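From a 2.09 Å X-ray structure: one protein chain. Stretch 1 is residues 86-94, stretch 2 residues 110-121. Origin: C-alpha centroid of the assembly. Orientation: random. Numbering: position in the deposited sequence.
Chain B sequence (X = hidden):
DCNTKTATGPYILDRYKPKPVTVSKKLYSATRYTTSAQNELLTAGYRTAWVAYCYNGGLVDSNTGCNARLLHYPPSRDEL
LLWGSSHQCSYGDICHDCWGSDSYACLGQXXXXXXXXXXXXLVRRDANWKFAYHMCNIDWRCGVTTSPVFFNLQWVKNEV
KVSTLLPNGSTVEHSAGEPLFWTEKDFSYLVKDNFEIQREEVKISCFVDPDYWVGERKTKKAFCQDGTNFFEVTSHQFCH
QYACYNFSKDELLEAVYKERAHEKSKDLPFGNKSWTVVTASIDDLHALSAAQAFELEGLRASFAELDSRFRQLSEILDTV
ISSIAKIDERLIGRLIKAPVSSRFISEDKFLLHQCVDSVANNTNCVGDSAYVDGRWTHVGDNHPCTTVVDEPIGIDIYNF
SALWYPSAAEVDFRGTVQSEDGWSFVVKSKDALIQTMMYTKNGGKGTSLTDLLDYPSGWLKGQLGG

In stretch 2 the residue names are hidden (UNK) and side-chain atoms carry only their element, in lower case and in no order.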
# COMPACT_ATOMS: atom_id res chain seq x y z
N SER B 86 -5.55 -3.66 -36.58
CA SER B 86 -5.89 -5.01 -37.01
C SER B 86 -5.79 -6.03 -35.89
O SER B 86 -6.41 -7.10 -35.99
CB SER B 86 -4.99 -5.44 -38.17
OG SER B 86 -3.62 -5.39 -37.78
N HIS B 87 -5.05 -5.72 -34.83
CA HIS B 87 -4.75 -6.68 -33.76
C HIS B 87 -4.04 -7.90 -34.32
O HIS B 87 -4.33 -9.04 -33.96
CB HIS B 87 -6.01 -7.08 -32.99
CG HIS B 87 -6.71 -5.93 -32.33
ND1 HIS B 87 -6.20 -5.29 -31.23
CD2 HIS B 87 -7.87 -5.30 -32.63
CE1 HIS B 87 -7.01 -4.31 -30.87
NE2 HIS B 87 -8.03 -4.30 -31.71
N GLN B 88 -3.09 -7.65 -35.23
CA GLN B 88 -2.27 -8.69 -35.83
C GLN B 88 -0.86 -8.15 -36.05
O GLN B 88 -0.65 -6.94 -36.11
CB GLN B 88 -2.84 -9.18 -37.17
CG GLN B 88 -4.08 -10.05 -37.04
CD GLN B 88 -4.38 -10.77 -38.34
OE1 GLN B 88 -4.02 -11.94 -38.52
NE2 GLN B 88 -5.03 -10.07 -39.26
N CYS B 89 0.10 -9.06 -36.17
CA CYS B 89 1.47 -8.70 -36.46
C CYS B 89 1.91 -9.36 -37.76
O CYS B 89 1.31 -10.34 -38.22
CB CYS B 89 2.42 -9.09 -35.31
SG CYS B 89 2.57 -10.89 -34.89
N SER B 90 2.96 -8.82 -38.36
CA SER B 90 3.51 -9.38 -39.59
C SER B 90 4.89 -9.96 -39.34
O SER B 90 5.57 -9.64 -38.36
CB SER B 90 3.58 -8.32 -40.69
OG SER B 90 4.46 -7.28 -40.33
N TYR B 91 5.33 -10.81 -40.27
CA TYR B 91 6.63 -11.44 -40.18
C TYR B 91 7.05 -11.91 -41.57
O TYR B 91 6.26 -11.91 -42.51
CB TYR B 91 6.61 -12.58 -39.15
CG TYR B 91 5.61 -13.69 -39.43
CD1 TYR B 91 5.98 -14.80 -40.18
CD2 TYR B 91 4.31 -13.64 -38.92
CE1 TYR B 91 5.08 -15.83 -40.44
CE2 TYR B 91 3.40 -14.67 -39.17
CZ TYR B 91 3.80 -15.77 -39.93
OH TYR B 91 2.93 -16.81 -40.20
N GLY B 92 8.33 -12.32 -41.68
CA GLY B 92 8.91 -12.68 -42.96
C GLY B 92 8.72 -14.14 -43.32
O GLY B 92 8.04 -14.90 -42.62
N ASP B 93 9.32 -14.54 -44.44
CA ASP B 93 9.30 -15.94 -44.84
C ASP B 93 10.11 -16.78 -43.87
O ASP B 93 11.13 -16.34 -43.33
CB ASP B 93 9.85 -16.10 -46.26
CG ASP B 93 8.95 -15.49 -47.32
OD1 ASP B 93 7.71 -15.62 -47.20
OD2 ASP B 93 9.48 -14.86 -48.27
N ILE B 94 9.66 -18.02 -43.66
CA ILE B 94 10.36 -18.96 -42.80
C ILE B 94 11.02 -20.02 -43.67
O ILE B 94 10.56 -20.34 -44.77
CB ILE B 94 9.44 -19.60 -41.74
CG1 ILE B 94 8.90 -20.95 -42.20
CG2 ILE B 94 8.29 -18.63 -41.29
CD1 ILE B 94 9.12 -22.05 -41.19
N UNK B 110 16.14 -9.19 -45.46
CA UNK B 110 14.90 -9.93 -45.25
C UNK B 110 13.73 -8.96 -45.21
O UNK B 110 13.83 -7.87 -44.63
c UNK B 110 15.99 -12.42 -42.44
c UNK B 110 16.13 -11.66 -43.75
c UNK B 110 14.94 -10.73 -43.94
c UNK B 110 16.26 -12.60 -44.96
N UNK B 111 12.63 -9.34 -45.85
CA UNK B 111 11.40 -8.57 -45.80
C UNK B 111 10.59 -9.05 -44.60
O UNK B 111 10.11 -10.20 -44.61
c UNK B 111 9.22 -8.09 -47.02
o UNK B 111 8.91 -7.35 -46.05
c UNK B 111 10.61 -8.72 -47.09
o UNK B 111 8.41 -8.34 -47.94
N UNK B 112 10.40 -8.23 -43.57
CA UNK B 112 9.76 -8.70 -42.34
C UNK B 112 8.24 -8.60 -42.34
O UNK B 112 7.63 -8.89 -41.30
c UNK B 112 10.91 -6.85 -43.45
c UNK B 112 10.36 -7.76 -41.29
c UNK B 112 10.55 -6.46 -42.03
N UNK B 113 7.61 -8.22 -43.45
CA UNK B 113 6.17 -8.00 -43.48
C UNK B 113 5.54 -8.73 -44.68
O UNK B 113 5.03 -8.12 -45.62
c UNK B 113 5.87 -6.49 -43.53
N UNK B 114 5.56 -10.07 -44.64
CA UNK B 114 4.96 -10.89 -45.69
C UNK B 114 3.79 -11.75 -45.22
O UNK B 114 2.89 -12.02 -46.01
c UNK B 114 6.01 -11.82 -46.33
c UNK B 114 8.10 -12.00 -47.74
c UNK B 114 7.14 -11.07 -47.01
c UNK B 114 7.67 -12.25 -49.18
n UNK B 114 8.71 -13.02 -49.91
N UNK B 115 3.78 -12.18 -43.96
CA UNK B 115 2.70 -12.97 -43.41
C UNK B 115 2.06 -12.22 -42.24
O UNK B 115 2.63 -11.25 -41.73
c UNK B 115 5.28 -15.10 -44.38
n UNK B 115 5.41 -15.86 -45.52
c UNK B 115 3.95 -15.05 -44.09
c UNK B 115 4.21 -16.23 -45.92
n UNK B 115 3.31 -15.75 -45.08
c UNK B 115 3.21 -14.35 -42.99
N UNK B 116 0.86 -12.66 -41.85
CA UNK B 116 0.10 -12.05 -40.78
C UNK B 116 -0.50 -13.12 -39.88
O UNK B 116 -0.89 -14.20 -40.33
c UNK B 116 -0.22 -9.83 -43.34
c UNK B 116 0.19 -7.81 -42.48
c UNK B 116 -0.28 -8.65 -41.44
c UNK B 116 -1.04 -11.15 -41.32
n UNK B 116 0.23 -8.56 -43.63
c UNK B 116 -0.05 -6.80 -39.94
c UNK B 116 0.54 -6.48 -42.26
c UNK B 116 -0.54 -9.94 -42.02
c UNK B 116 -0.40 -8.12 -40.15
c UNK B 116 0.41 -5.99 -40.99
N UNK B 117 -0.59 -12.79 -38.60
CA UNK B 117 -1.16 -13.67 -37.59
C UNK B 117 -1.47 -12.82 -36.35
O UNK B 117 -0.91 -11.73 -36.20
c UNK B 117 -0.19 -14.82 -37.24
N UNK B 118 -2.37 -13.29 -35.48
CA UNK B 118 -2.58 -12.54 -34.22
C UNK B 118 -1.32 -12.51 -33.37
O UNK B 118 -1.08 -11.52 -32.67
c UNK B 118 -3.07 -14.59 -35.48
c UNK B 118 -4.15 -14.39 -34.51
c UNK B 118 -3.71 -13.32 -33.52
N UNK B 119 -0.52 -13.57 -33.42
CA UNK B 119 0.73 -13.72 -32.70
C UNK B 119 1.53 -14.83 -33.37
O UNK B 119 0.97 -15.70 -34.05
c UNK B 119 -0.81 -15.38 -29.55
c UNK B 119 -0.25 -15.35 -30.97
c UNK B 119 -2.83 -13.97 -29.64
n UNK B 119 -1.58 -14.17 -29.24
c UNK B 119 0.50 -14.05 -31.22
n UNK B 119 -3.48 -12.85 -29.31
n UNK B 119 -3.45 -14.89 -30.38
N UNK B 120 2.84 -14.80 -33.16
CA UNK B 120 3.71 -15.79 -33.77
C UNK B 120 4.92 -16.00 -32.88
O UNK B 120 5.55 -15.03 -32.46
n UNK B 120 6.87 -18.49 -36.61
c UNK B 120 5.79 -17.95 -37.48
c UNK B 120 4.69 -17.28 -36.65
c UNK B 120 4.13 -15.34 -35.17
c UNK B 120 5.24 -16.13 -35.83
N UNK B 121 5.24 -17.26 -32.58
CA UNK B 121 6.46 -17.59 -31.85
C UNK B 121 7.40 -18.36 -32.77
O UNK B 121 6.97 -19.13 -33.64
c UNK B 121 7.99 -17.28 -29.24
c UNK B 121 7.36 -18.61 -29.68
o UNK B 121 9.02 -16.88 -29.83
c UNK B 121 6.15 -18.42 -30.60
o UNK B 121 7.46 -16.61 -28.32
O HOH W 1 -3.18 -9.97 -31.63
O HOH W 2 11.16 -12.63 -45.43

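Position 110 carries four carbons, forked at the second, and its side chain makes no contact with stretch 1: Leu-110. Position 111 has two carbons, the second bearing two oxygens, hence Asp-111; its OD1 accepts a hydrogen bond from the backbone N of position 113 (3.0 Å), and its backbone O lies 3.2 Å from Gly-92 CA. An ideal CB on Gly-92 would fall 2.7 Å from that same O, a clash. Water 2 accepts from Asp-93 N and donates to Asp-111 O, both at 2.8 Å.

At 112 three carbons close a ring onto the backbone N, which defines Pro-112. Its O sits 3.2 Å from Tyr-91 N, but the angle is too poor for a hydrogen bond. Position 113 has one carbon, 3.6 Å from Ser-90 OG: Ala-113.

Position 114 shows four carbons in a row ending in nitrogen, the pattern of lysine. Lys-114 NZ reaches Asp-93 OD2 at 2.6 Å, a salt bridge, while its backbone N donates to Tyr-91 O (2.9 Å). Position 115 has one carbon and a five-membered ring of three carbons and two nitrogens, so it is His-115. Its NE2 donates to Asp-93 OD1 (2.9 Å, 150°), and its CB lies over a face of the Tyr-91 ring, 3.6 Å from the centroid.

Position 116 shows one carbon, then fused five- and six-membered rings holding eight carbons and one nitrogen: Trp-116. Ser-90 CB stands 3.7 Å from the centroid of its six-membered ring, 4° off the normal. The single carbon at 117, 4.1 Å from Tyr-91 CE2 near the ring plane, gives Ala-117.

Position 118 again closes three carbons onto N: Pro-118, whose O shares water 1 with His-87 O, 2.8 Å to each. At 119, three carbons, a nitrogen and a carbon with two more nitrogens spell Arg-119; its CA-to-CB bond points away from stretch 1. At position 120, four carbons in a row end in nitrogen: Lys-120; its CD is 4.0 Å from the Tyr-91 centroid, over the face opposite His-115 CB. Position 121 has three carbons, the third with two oxygens: Glu-121, out of reach.

The contact rests on an antiparallel pairing. Cys-89 N to Ala-117 O (2.9 Å) and Ala-117 N to Cys-89 O (3.1 Å) form one hydrogen-bonded pair; Tyr-91 N to His-115 O (3.1 Å) and His-115 N to Tyr-91 O (2.9 Å) form another. Between them, Ser-90 meets Trp-116 on one face; Tyr-91, on the other, is sandwiched by His-115 and Lys-120. Just past the end of strand 89-91, Asp-93 engages both Lys-114 and His-115.

Stretch 2, residues 110-121: LDPAKHWAPRKE
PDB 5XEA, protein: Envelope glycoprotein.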